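Local coordinates for succinoglycan biosynthesis protein (Bacillus cereus ATCC 14579, PDB 3B55) that is of unproven function but binds a calcium ion and belongs to the erythromycin esterase-like family, whose known members include enzymes that hydrolyse macrolide antibiotics, at residues 155-160 and 164-169; 122-125 and 129-132; 76-81 and 105-110. The protein carries 1 engineered substitution. All blocks are in the same frame, centred on the assembly; numbering follows the deposited sequence.

Contact 1: 155-160 and 164-169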
ATOM      1  N   GLN A 155       9.344  11.229 -15.131  1.00 13.21           N
ATOM      2  CA  GLN A 155       9.678  11.233 -16.553  1.00 14.66           C
ATOM      3  C   GLN A 155       8.454  10.939 -17.411  1.00 12.93           C
ATOM      4  O   GLN A 155       8.196  11.619 -18.408  1.00 13.70           O
ATOM      5  CB  GLN A 155      10.773  10.199 -16.843  1.00 13.24           C
ATOM      6  CG  GLN A 155      12.134  10.575 -16.293  1.00 19.55           C
ATOM      7  CD  GLN A 155      13.201   9.547 -16.628  1.00 27.55           C
ATOM      8  OE1 GLN A 155      13.784   8.921 -15.739  1.00 32.58           O
ATOM      9  NE2 GLN A 155      13.459   9.365 -17.918  1.00 30.88           N
ATOM     10  N   TYR A 156       7.702   9.918 -17.023  1.00 10.99           N
ATOM     11  CA  TYR A 156       6.502   9.546 -17.749  1.00 11.91           C
ATOM     12  C   TYR A 156       5.533  10.726 -17.830  1.00 13.97           C
ATOM     13  O   TYR A 156       4.923  10.962 -18.872  1.00 17.33           O
ATOM     14  CB  TYR A 156       5.827   8.356 -17.057  1.00 11.23           C
ATOM     15  CG  TYR A 156       4.559   7.890 -17.728  1.00 13.64           C
ATOM     16  CD1 TYR A 156       3.345   8.547 -17.513  1.00 13.80           C
ATOM     17  CD2 TYR A 156       4.577   6.814 -18.614  1.00 12.98           C
ATOM     18  CE1 TYR A 156       2.181   8.139 -18.165  1.00 14.30           C
ATOM     19  CE2 TYR A 156       3.419   6.400 -19.274  1.00 16.27           C
ATOM     20  CZ  TYR A 156       2.230   7.065 -19.045  1.00 14.60           C
ATOM     21  OH  TYR A 156       1.090   6.649 -19.696  1.00 23.44           O
ATOM     22  N   ASN A 157       5.407  11.470 -16.732  1.00 11.74           N
ATOM     23  CA  ASN A 157       4.500  12.617 -16.676  1.00 13.65           C
ATOM     24  C   ASN A 157       4.932  13.845 -17.497  1.00 16.73           C
ATOM     25  O   ASN A 157       4.099  14.677 -17.859  1.00 15.85           O
ATOM     26  CB  ASN A 157       4.282  13.040 -15.217  1.00 12.33           C
ATOM     27  CG  ASN A 157       3.364  12.098 -14.465  1.00 13.24           C
ATOM     28  OD1 ASN A 157       3.150  12.243 -13.258  1.00 14.19           O
ATOM     29  ND2 ASN A 157       2.821  11.121 -15.173  1.00 10.21           N
ATOM     30  N   ALA A 158       6.223  13.962 -17.792  1.00 16.00           N
ATOM     31  CA  ALA A 158       6.716  15.104 -18.557  1.00 17.22           C
ATOM     32  C   ALA A 158       6.829  14.801 -20.049  1.00 19.51           C
ATOM     33  O   ALA A 158       7.170  15.682 -20.839  1.00 22.60           O
ATOM     34  CB  ALA A 158       8.072  15.558 -18.012  1.00 16.77           C
ATOM     35  N   ASN A 159       6.547  13.555 -20.423  1.00 17.79           N
ATOM     36  CA  ASN A 159       6.608  13.119 -21.817  1.00 14.69           C
ATOM     37  C   ASN A 159       5.291  13.529 -22.469  1.00 16.94           C
ATOM     38  O   ASN A 159       4.225  13.058 -22.076  1.00 14.73           O
ATOM     39  CB  ASN A 159       6.776  11.596 -21.879  1.00 10.51           C
ATOM     40  CG  ASN A 159       6.958  11.074 -23.296  1.00 11.09           C
ATOM     41  OD1 ASN A 159       6.481  11.668 -24.265  1.00 12.98           O
ATOM     42  ND2 ASN A 159       7.645   9.946 -23.420  1.00 12.79           N
ATOM     43  N   PRO A 160       5.355  14.393 -23.494  1.00 19.41           N
ATOM     44  CA  PRO A 160       4.198  14.907 -24.239  1.00 21.42           C
ATOM     45  C   PRO A 160       3.433  13.847 -25.027  1.00 22.76           C
ATOM     46  O   PRO A 160       2.322  14.094 -25.495  1.00 22.00           O
ATOM     47  CB  PRO A 160       4.815  15.944 -25.187  1.00 23.80           C
ATOM     48  CG  PRO A 160       6.244  16.142 -24.674  1.00 22.82           C
ATOM     49  CD  PRO A 160       6.613  14.809 -24.137  1.00 16.89           C
ATOM     50  N   SER A 164      -1.909  11.081 -20.545  1.00 20.01           N
ATOM     51  CA  SER A 164      -2.379  10.978 -19.171  1.00 20.67           C
ATOM     52  C   SER A 164      -1.224  10.969 -18.176  1.00 20.80           C
ATOM     53  O   SER A 164      -0.140  10.472 -18.476  1.00 20.90           O
ATOM     54  CB  SER A 164      -3.221   9.714 -19.002  1.00 18.21           C
ATOM     55  OG  SER A 164      -3.804   9.676 -17.715  1.00 31.28           O
ATOM     56  N   LYS A 165      -1.470  11.521 -16.992  1.00 20.91           N
ATOM     57  CA  LYS A 165      -0.461  11.588 -15.942  1.00 17.99           C
ATOM     58  C   LYS A 165      -0.770  10.640 -14.788  1.00 16.30           C
ATOM     59  O   LYS A 165      -1.928  10.336 -14.512  1.00 19.06           O
ATOM     60  CB  LYS A 165      -0.364  13.005 -15.379  1.00 18.26           C
ATOM     61  CG  LYS A 165       0.172  14.074 -16.326  1.00 21.41           C
ATOM     62  CD  LYS A 165       0.260  15.398 -15.570  1.00 22.86           C
ATOM     63  CE  LYS A 165       0.774  16.551 -16.412  1.00 28.63           C
ATOM     64  NZ  LYS A 165       2.246  16.515 -16.606  1.00 35.82           N
ATOM     65  N   VAL A 166       0.284  10.191 -14.115  1.00 10.38           N
ATOM     66  CA  VAL A 166       0.160   9.294 -12.976  1.00  7.99           C
ATOM     67  C   VAL A 166       0.260  10.119 -11.698  1.00  9.72           C
ATOM     68  O   VAL A 166       1.221  10.867 -11.521  1.00  7.18           O
ATOM     69  CB  VAL A 166       1.284   8.247 -12.970  1.00 10.14           C
ATOM     70  CG1 VAL A 166       1.194   7.382 -11.711  1.00  7.36           C
ATOM     71  CG2 VAL A 166       1.197   7.397 -14.237  1.00  9.40           C
ATOM     72  N   ARG A 167      -0.737   9.988 -10.819  1.00 10.57           N
ATOM     73  CA  ARG A 167      -0.761  10.719  -9.552  1.00  9.99           C
ATOM     74  C   ARG A 167      -0.275   9.812  -8.428  1.00 11.22           C
ATOM     75  O   ARG A 167      -0.497   8.600  -8.456  1.00 11.54           O
ATOM     76  CB  ARG A 167      -2.183  11.183  -9.219  1.00 14.09           C
ATOM     77  CG  ARG A 167      -2.895  11.936 -10.328  1.00 23.43           C
ATOM     78  CD  ARG A 167      -2.174  13.221 -10.722  1.00 27.84           C
ATOM     79  NE  ARG A 167      -1.971  14.143  -9.605  1.00 31.70           N
ATOM     80  CZ  ARG A 167      -2.938  14.600  -8.813  1.00 43.23           C
ATOM     81  NH1 ARG A 167      -4.196  14.222  -8.998  1.00 43.19           N
ATOM     82  NH2 ARG A 167      -2.644  15.442  -7.831  1.00 45.57           N
ATOM     83  N   VAL A 168       0.391  10.397  -7.438  1.00  9.77           N
ATOM     84  CA  VAL A 168       0.890   9.631  -6.307  1.00  7.33           C
ATOM     85  C   VAL A 168       0.122   9.981  -5.044  1.00  9.52           C
ATOM     86  O   VAL A 168       0.144  11.119  -4.587  1.00 10.42           O
ATOM     87  CB  VAL A 168       2.390   9.886  -6.067  1.00  6.43           C
ATOM     88  CG1 VAL A 168       2.816   9.291  -4.733  1.00  4.92           C
ATOM     89  CG2 VAL A 168       3.195   9.263  -7.185  1.00  6.72           C
ATOM     90  N   ILE A 169      -0.555   8.986  -4.482  1.00  9.23           N
ATOM     91  CA  ILE A 169      -1.346   9.176  -3.267  1.00  9.93           C
ATOM     92  C   ILE A 169      -0.827   8.313  -2.115  1.00  9.53           C
ATOM     93  O   ILE A 169      -0.278   7.230  -2.331  1.00 11.40           O
ATOM     94  CB  ILE A 169      -2.851   8.810  -3.511  1.00  9.85           C
ATOM     95  CG1 ILE A 169      -3.487   9.778  -4.512  1.00 12.07           C
ATOM     96  CG2 ILE A 169      -3.628   8.827  -2.200  1.00  8.79           C
ATOM     97  CD1 ILE A 169      -3.330   9.351  -5.953  1.00 18.25           C
TER
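K165 NZ donates a hydrogen bond of 2.9 Å to N157 O, a carbonyl near the C-terminal end of helix 144-158. The ammonium sits above the carbonyl plane, 37° out of it. The lysine chain runs straight as far as CE, then bends at its last torsion (chi4 -77°), which turns NZ back to the helix. The same chain passes N157, with K165 CB 3.9 Å from N157 CG. The amide end of N157 lies beside the backbone N and O of V166. Y156 adds a second, mostly apolar patch. Its CG is anti to the backbone N (chi1 180°), which directs the ring at the residues before the strand. S164 O lies near the ring plane at its edge, 3.3 Å from Y156 CE1. V166 CG2 reaches the same ring obliquely, 4.1 Å from Y156 CD1. Y156 also stacks on H162, which lies between the two segments in the chain. V102 of helix 88-104 touches both Y156 and V166. This is the short connection from helix 144-158 into edge strand 167-172. The positive lysine lies at a helix C-terminus, where the carbonyls carry partial negative charge, so the two would probably attract.

Contact 2: 122-125 and 129-132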
ATOM      1  N   LEU A 122       5.454  13.870  -2.760  1.00 11.53           N
ATOM      2  CA  LEU A 122       5.948  12.960  -3.783  1.00 12.05           C
ATOM      3  C   LEU A 122       5.168  13.244  -5.056  1.00 12.54           C
ATOM      4  O   LEU A 122       5.712  13.177  -6.157  1.00 10.99           O
ATOM      5  CB  LEU A 122       5.743  11.504  -3.359  1.00 11.05           C
ATOM      6  CG  LEU A 122       6.415  11.080  -2.046  1.00 13.84           C
ATOM      7  CD1 LEU A 122       6.073   9.633  -1.744  1.00 11.38           C
ATOM      8  CD2 LEU A 122       7.924  11.274  -2.143  1.00  4.24           C
ATOM      9  N   ASP A 123       3.890  13.574  -4.888  1.00 11.71           N
ATOM     10  CA  ASP A 123       3.022  13.887  -6.011  1.00 11.63           C
ATOM     11  C   ASP A 123       3.531  15.160  -6.688  1.00 11.68           C
ATOM     12  O   ASP A 123       3.563  15.261  -7.916  1.00  8.57           O
ATOM     13  CB  ASP A 123       1.590  14.084  -5.512  1.00 11.28           C
ATOM     14  CG  ASP A 123       0.585  14.164  -6.642  1.00 15.98           C
ATOM     15  OD1 ASP A 123       0.625  13.286  -7.530  1.00 15.18           O
ATOM     16  OD2 ASP A 123      -0.248  15.097  -6.639  1.00 22.13           O
ATOM     17  N   ARG A 124       3.927  16.130  -5.869  1.00 10.39           N
ATOM     18  CA  ARG A 124       4.450  17.391  -6.373  1.00 14.83           C
ATOM     19  C   ARG A 124       5.743  17.130  -7.157  1.00 14.87           C
ATOM     20  O   ARG A 124       6.021  17.797  -8.155  1.00 14.00           O
ATOM     21  CB  ARG A 124       4.711  18.345  -5.206  1.00 17.92           C
ATOM     22  CG  ARG A 124       5.379  19.655  -5.592  1.00 20.06           C
ATOM     23  CD  ARG A 124       5.365  20.636  -4.424  1.00 24.12           C
ATOM     24  NE  ARG A 124       6.081  21.876  -4.726  1.00 32.42           N
ATOM     25  CZ  ARG A 124       7.404  22.004  -4.693  1.00 30.42           C
ATOM     26  NH1 ARG A 124       8.159  20.965  -4.368  1.00 32.50           N
ATOM     27  NH2 ARG A 124       7.970  23.167  -4.985  1.00 31.21           N
ATOM     28  N   TYR A 125       6.521  16.151  -6.706  1.00 12.29           N
ATOM     29  CA  TYR A 125       7.764  15.802  -7.379  1.00 11.36           C
ATOM     30  C   TYR A 125       7.536  15.154  -8.749  1.00 11.26           C
ATOM     31  O   TYR A 125       8.242  15.471  -9.703  1.00 12.05           O
ATOM     32  CB  TYR A 125       8.598  14.864  -6.506  1.00 14.21           C
ATOM     33  CG  TYR A 125       9.784  14.267  -7.229  1.00 12.10           C
ATOM     34  CD1 TYR A 125      10.916  15.029  -7.511  1.00 14.59           C
ATOM     35  CD2 TYR A 125       9.747  12.953  -7.682  1.00 11.03           C
ATOM     36  CE1 TYR A 125      11.984  14.491  -8.236  1.00 16.19           C
ATOM     37  CE2 TYR A 125      10.803  12.407  -8.401  1.00 13.45           C
ATOM     38  CZ  TYR A 125      11.916  13.180  -8.675  1.00 19.68           C
ATOM     39  OH  TYR A 125      12.950  12.631  -9.399  1.00 20.78           O
ATOM     40  N   GLY A 129       8.662  17.895 -10.815  1.00 18.04           N
ATOM     41  CA  GLY A 129      10.080  17.590 -10.751  1.00 20.16           C
ATOM     42  C   GLY A 129      10.780  18.336  -9.625  1.00 20.46           C
ATOM     43  O   GLY A 129      11.994  18.228  -9.466  1.00 19.45           O
ATOM     44  N   LYS A 130      10.011  19.095  -8.847  1.00 23.03           N
ATOM     45  CA  LYS A 130      10.553  19.870  -7.734  1.00 24.22           C
ATOM     46  C   LYS A 130      10.438  19.115  -6.419  1.00 24.40           C
ATOM     47  O   LYS A 130       9.484  18.374  -6.206  1.00 23.30           O
ATOM     48  CB  LYS A 130       9.794  21.184  -7.569  1.00 25.15           C
ATOM     49  CG  LYS A 130       9.756  22.102  -8.786  1.00 27.37           C
ATOM     50  CD  LYS A 130       8.759  23.217  -8.509  1.00 30.02           C
ATOM     51  CE  LYS A 130       8.558  24.156  -9.680  1.00 40.76           C
ATOM     52  NZ  LYS A 130       7.408  25.067  -9.401  1.00 44.34           N
ATOM     53  N   GLY A 131      11.409  19.321  -5.533  1.00 27.97           N
ATOM     54  CA  GLY A 131      11.394  18.666  -4.237  1.00 27.44           C
ATOM     55  C   GLY A 131      12.483  17.628  -4.057  1.00 28.00           C
ATOM     56  O   GLY A 131      13.261  17.368  -4.975  1.00 27.80           O
ATOM     57  N   ASN A 132      12.540  17.043  -2.863  1.00 26.73           N
ATOM     58  CA  ASN A 132      13.522  16.010  -2.548  1.00 26.93           C
ATOM     59  C   ASN A 132      12.765  14.826  -1.941  1.00 24.25           C
ATOM     60  O   ASN A 132      12.571  14.752  -0.732  1.00 21.16           O
ATOM     61  CB  ASN A 132      14.561  16.539  -1.559  1.00 28.59           C
ATOM     62  CG  ASN A 132      15.660  15.534  -1.272  1.00 35.54           C
ATOM     63  OD1 ASN A 132      15.734  14.479  -1.899  1.00 41.05           O
ATOM     64  ND2 ASN A 132      16.531  15.869  -0.330  1.00 42.13           N
TER
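Y125, R124 and K130 bury the most surface here, where the end of helix 116-128 meets the chain that leaves it. The backbone of Y125 is used twice. Its O accepts a hydrogen bond of 2.7 Å from G129 N, bent to 130° at the hydrogen. Its CA makes a C-H...O contact with K130 O, the two atoms 3.3 Å apart. K130 O also lies at the edge of the tyrosine ring, near its plane and 3.9 Å from Y125 CD1. One carbonyl thus leans on both the backbone and the ring of Y125.

R124 reaches the same loop with its side chain. Its CG is anti to the backbone N (chi1 175°), and the chain stays extended to NE, which carries the guanidinium out to K130. K130 CB lies over one face of that group, 3.6 Å from R124 NH1. Further out, K130 CD is 3.6 Å from R124 NH2. The contact is therefore made by the aliphatic part of the lysine. The charged ends remain apart, with R124 NH2 4.8 Å from K130 NZ, and would probably repel mildly. G131 CA meets the guanidinium at its edge, in plane.

G129, the first residue after the helix to leave helical angles, has a positive phi of 76°, as is common for glycine at a helix C-terminus. T128 OG1 is hydrogen-bonded with R124 O and weakly with K130 N. The Y125 side chain packs on P133 in the loop and on L150 and D151 of helix 144-158, the next helix along the chain.

Contact 3: 76-81 and 105-110; sequences SIVGLG and KGFTNL
F107 sets the CZ corner of its ring against V78, with CZ 3.6 Å from V78 CG2. The neighbouring ring atom F107 CE2 is 4.0 Å from the same methyl. The approach is oblique, and the two side chains cross at about a right angle. Both side chains set out toward the opposite segment. In V78, CG2 is anti to the carbonyl carbon while CG1 is anti to the backbone N (chi1 172°). This puts CG2 on the ring.

The ring also meets backbone. F107 CE2 is 3.8 Å from S76 O, which comes in obliquely. I77 CA lies at the ring edge, near its plane, 4.3 Å from F107 CE2. The I77 side chain itself starts off in the other direction. On its own segment, F107 has K105 CB at the edge of the ring and in its plane.

No hydrogen bond joins the segments. Their nearest CA atoms, those of S76 and F107, are 8.2 Å apart, so a single large ring spans the gap. This agrees with the sheet order, in which strand 301-306 runs between strands 77-82 and 109-112. F107 touches I302 of that middle strand. L101 of helix 88-104 packs on both V78 and F107 and helps close this buried apolar cluster. K105 NZ is hydrogen-bonded to K69 O and G73 O, tying the end of the same helix to the chain ahead of strand 77-82.

Strand 77-82, helix 88-104 and strand 109-112 form a beta-alpha-beta crossover between parallel strands, with one strand skipped. The contact packs the start of strand 77-82 against the residues leading into strand 109-112. The calcium ligands H85 and E113 follow the other ends of these strands, an arrangement typical of alpha/beta folds with sites at the C-terminal ends of parallel strands.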
ATOM      1  N   SER A  76     -10.830  -2.057 -11.794  1.00 10.28           N
ATOM      2  CA  SER A  76     -10.636  -0.622 -11.569  1.00  9.81           C
ATOM      3  C   SER A  76      -9.507  -0.338 -10.585  1.00  6.64           C
ATOM      4  O   SER A  76      -8.939   0.756 -10.563  1.00  8.01           O
ATOM      5  CB  SER A  76     -11.910  -0.010 -10.992  1.00  5.55           C
ATOM      6  OG  SER A  76     -13.030  -0.429 -11.738  1.00 18.88           O
ATOM      7  N   ILE A  77      -9.196  -1.324  -9.759  1.00  6.99           N
ATOM      8  CA  ILE A  77      -8.177  -1.144  -8.747  1.00  7.42           C
ATOM      9  C   ILE A  77      -7.464  -2.462  -8.518  1.00  8.38           C
ATOM     10  O   ILE A  77      -8.089  -3.496  -8.282  1.00  8.96           O
ATOM     11  CB  ILE A  77      -8.840  -0.592  -7.464  1.00  5.50           C
ATOM     12  CG1 ILE A  77      -7.855  -0.583  -6.299  1.00  3.85           C
ATOM     13  CG2 ILE A  77     -10.106  -1.384  -7.159  1.00  3.86           C
ATOM     14  CD1 ILE A  77      -8.392   0.167  -5.091  1.00  3.85           C
ATOM     15  N   VAL A  78      -6.142  -2.412  -8.630  1.00  9.90           N
ATOM     16  CA  VAL A  78      -5.286  -3.581  -8.491  1.00  7.90           C
ATOM     17  C   VAL A  78      -4.324  -3.464  -7.319  1.00 10.78           C
ATOM     18  O   VAL A  78      -3.507  -2.542  -7.264  1.00  8.62           O
ATOM     19  CB  VAL A  78      -4.463  -3.795  -9.794  1.00 10.04           C
ATOM     20  CG1 VAL A  78      -3.413  -4.887  -9.598  1.00  3.86           C
ATOM     21  CG2 VAL A  78      -5.400  -4.146 -10.937  1.00  4.85           C
ATOM     22  N   GLY A  79      -4.430  -4.409  -6.387  1.00  9.91           N
ATOM     23  CA  GLY A  79      -3.553  -4.419  -5.232  1.00  7.08           C
ATOM     24  C   GLY A  79      -2.250  -5.080  -5.655  1.00  9.78           C
ATOM     25  O   GLY A  79      -2.269  -6.147  -6.270  1.00  7.34           O
ATOM     26  N   LEU A  80      -1.118  -4.454  -5.341  1.00  9.40           N
ATOM     27  CA  LEU A  80       0.184  -5.001  -5.712  1.00  6.79           C
ATOM     28  C   LEU A  80       1.010  -5.116  -4.439  1.00  8.87           C
ATOM     29  O   LEU A  80       1.645  -4.153  -4.004  1.00  8.32           O
ATOM     30  CB  LEU A  80       0.853  -4.075  -6.740  1.00  8.88           C
ATOM     31  CG  LEU A  80       2.121  -4.512  -7.482  1.00 12.85           C
ATOM     32  CD1 LEU A  80       1.903  -5.877  -8.136  1.00 12.59           C
ATOM     33  CD2 LEU A  80       2.475  -3.452  -8.551  1.00  4.94           C
ATOM     34  N   GLY A  81       1.010  -6.308  -3.846  1.00  8.12           N
ATOM     35  CA  GLY A  81       1.737  -6.489  -2.601  1.00  3.97           C
ATOM     36  C   GLY A  81       3.189  -6.899  -2.670  1.00  6.88           C
ATOM     37  O   GLY A  81       3.645  -7.465  -3.657  1.00  7.49           O
ATOM     38  N   LYS A 105      -2.664  -0.678 -19.518  1.00 16.56           N
ATOM     39  CA  LYS A 105      -4.015  -0.854 -19.004  1.00 15.46           C
ATOM     40  C   LYS A 105      -4.714   0.377 -18.447  1.00 14.80           C
ATOM     41  O   LYS A 105      -5.682   0.247 -17.706  1.00 14.55           O
ATOM     42  CB  LYS A 105      -4.028  -1.976 -17.961  1.00 17.05           C
ATOM     43  CG  LYS A 105      -3.558  -3.328 -18.510  1.00 21.30           C
ATOM     44  CD  LYS A 105      -4.614  -4.435 -18.392  1.00 17.65           C
ATOM     45  CE  LYS A 105      -5.890  -4.093 -19.137  1.00 20.77           C
ATOM     46  NZ  LYS A 105      -6.796  -5.269 -19.288  1.00 14.45           N
ATOM     47  N   GLY A 106      -4.219   1.561 -18.795  1.00 13.04           N
ATOM     48  CA  GLY A 106      -4.843   2.801 -18.351  1.00 10.13           C
ATOM     49  C   GLY A 106      -4.826   3.208 -16.882  1.00 11.83           C
ATOM     50  O   GLY A 106      -5.612   4.072 -16.479  1.00  9.98           O
ATOM     51  N   PHE A 107      -3.948   2.630 -16.068  1.00 10.33           N
ATOM     52  CA  PHE A 107      -3.918   3.026 -14.664  1.00  9.10           C
ATOM     53  C   PHE A 107      -3.228   4.374 -14.516  1.00  8.48           C
ATOM     54  O   PHE A 107      -2.140   4.597 -15.049  1.00 12.10           O
ATOM     55  CB  PHE A 107      -3.249   1.946 -13.807  1.00  8.60           C
ATOM     56  CG  PHE A 107      -4.122   0.743 -13.593  1.00  3.87           C
ATOM     57  CD1 PHE A 107      -4.244  -0.227 -14.578  1.00  8.14           C
ATOM     58  CD2 PHE A 107      -4.887   0.624 -12.443  1.00  6.14           C
ATOM     59  CE1 PHE A 107      -5.123  -1.299 -14.425  1.00  8.05           C
ATOM     60  CE2 PHE A 107      -5.771  -0.443 -12.278  1.00  5.86           C
ATOM     61  CZ  PHE A 107      -5.887  -1.407 -13.275  1.00  5.95           C
ATOM     62  N   THR A 108      -3.877   5.277 -13.791  1.00  7.29           N
ATOM     63  CA  THR A 108      -3.350   6.627 -13.613  1.00  5.46           C
ATOM     64  C   THR A 108      -3.070   7.067 -12.173  1.00  7.40           C
ATOM     65  O   THR A 108      -2.729   8.231 -11.937  1.00  7.57           O
ATOM     66  CB  THR A 108      -4.310   7.665 -14.238  1.00  6.84           C
ATOM     67  OG1 THR A 108      -5.632   7.459 -13.723  1.00 10.59           O
ATOM     68  CG2 THR A 108      -4.338   7.531 -15.763  1.00  4.31           C
ATOM     69  N   ASN A 109      -3.228   6.163 -11.214  1.00  9.13           N
ATOM     70  CA  ASN A 109      -2.965   6.518  -9.827  1.00  7.80           C
ATOM     71  C   ASN A 109      -2.222   5.424  -9.104  1.00  9.33           C
ATOM     72  O   ASN A 109      -2.521   4.246  -9.258  1.00  9.31           O
ATOM     73  CB  ASN A 109      -4.270   6.811  -9.087  1.00  9.21           C
ATOM     74  CG  ASN A 109      -5.144   7.775  -9.833  1.00  7.91           C
ATOM     75  OD1 ASN A 109      -6.046   7.371 -10.566  1.00  9.12           O
ATOM     76  ND2 ASN A 109      -4.870   9.065  -9.674  1.00 11.33           N
ATOM     77  N   LEU A 110      -1.233   5.830  -8.329  1.00  9.29           N
ATOM     78  CA  LEU A 110      -0.454   4.897  -7.549  1.00 10.34           C
ATOM     79  C   LEU A 110      -0.656   5.279  -6.092  1.00 11.61           C
ATOM     80  O   LEU A 110      -0.237   6.357  -5.658  1.00 10.34           O
ATOM     81  CB  LEU A 110       1.031   4.989  -7.905  1.00 12.30           C
ATOM     82  CG  LEU A 110       1.968   4.132  -7.035  1.00  7.55           C
ATOM     83  CD1 LEU A 110       1.597   2.671  -7.155  1.00  8.67           C
ATOM     84  CD2 LEU A 110       3.411   4.330  -7.480  1.00 13.13           C
TER

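Along the chain, contact 3 comes first, then contact 2, then contact 1. Contacts 1 and 3 have centres about 14 Å apart and share the main mixed sheet. Strands 109-112 and 167-172 are neighbours there, and backbone hydrogen bonds probably join R167 N to T108 O and R167 O to L110 N. The centres of contacts 1 and 2 are about 12 Å apart. They meet through D123, whose carboxylate makes a salt bridge with R167 and probably accepts a hydrogen bond from V168 N. The centres of contacts 2 and 3 are about 21 Å apart, with nearest atoms about 7 Å apart. Helix 116-128 is thus anchored to the edge strand, and the three contacts lead from the sheet interior to the surface.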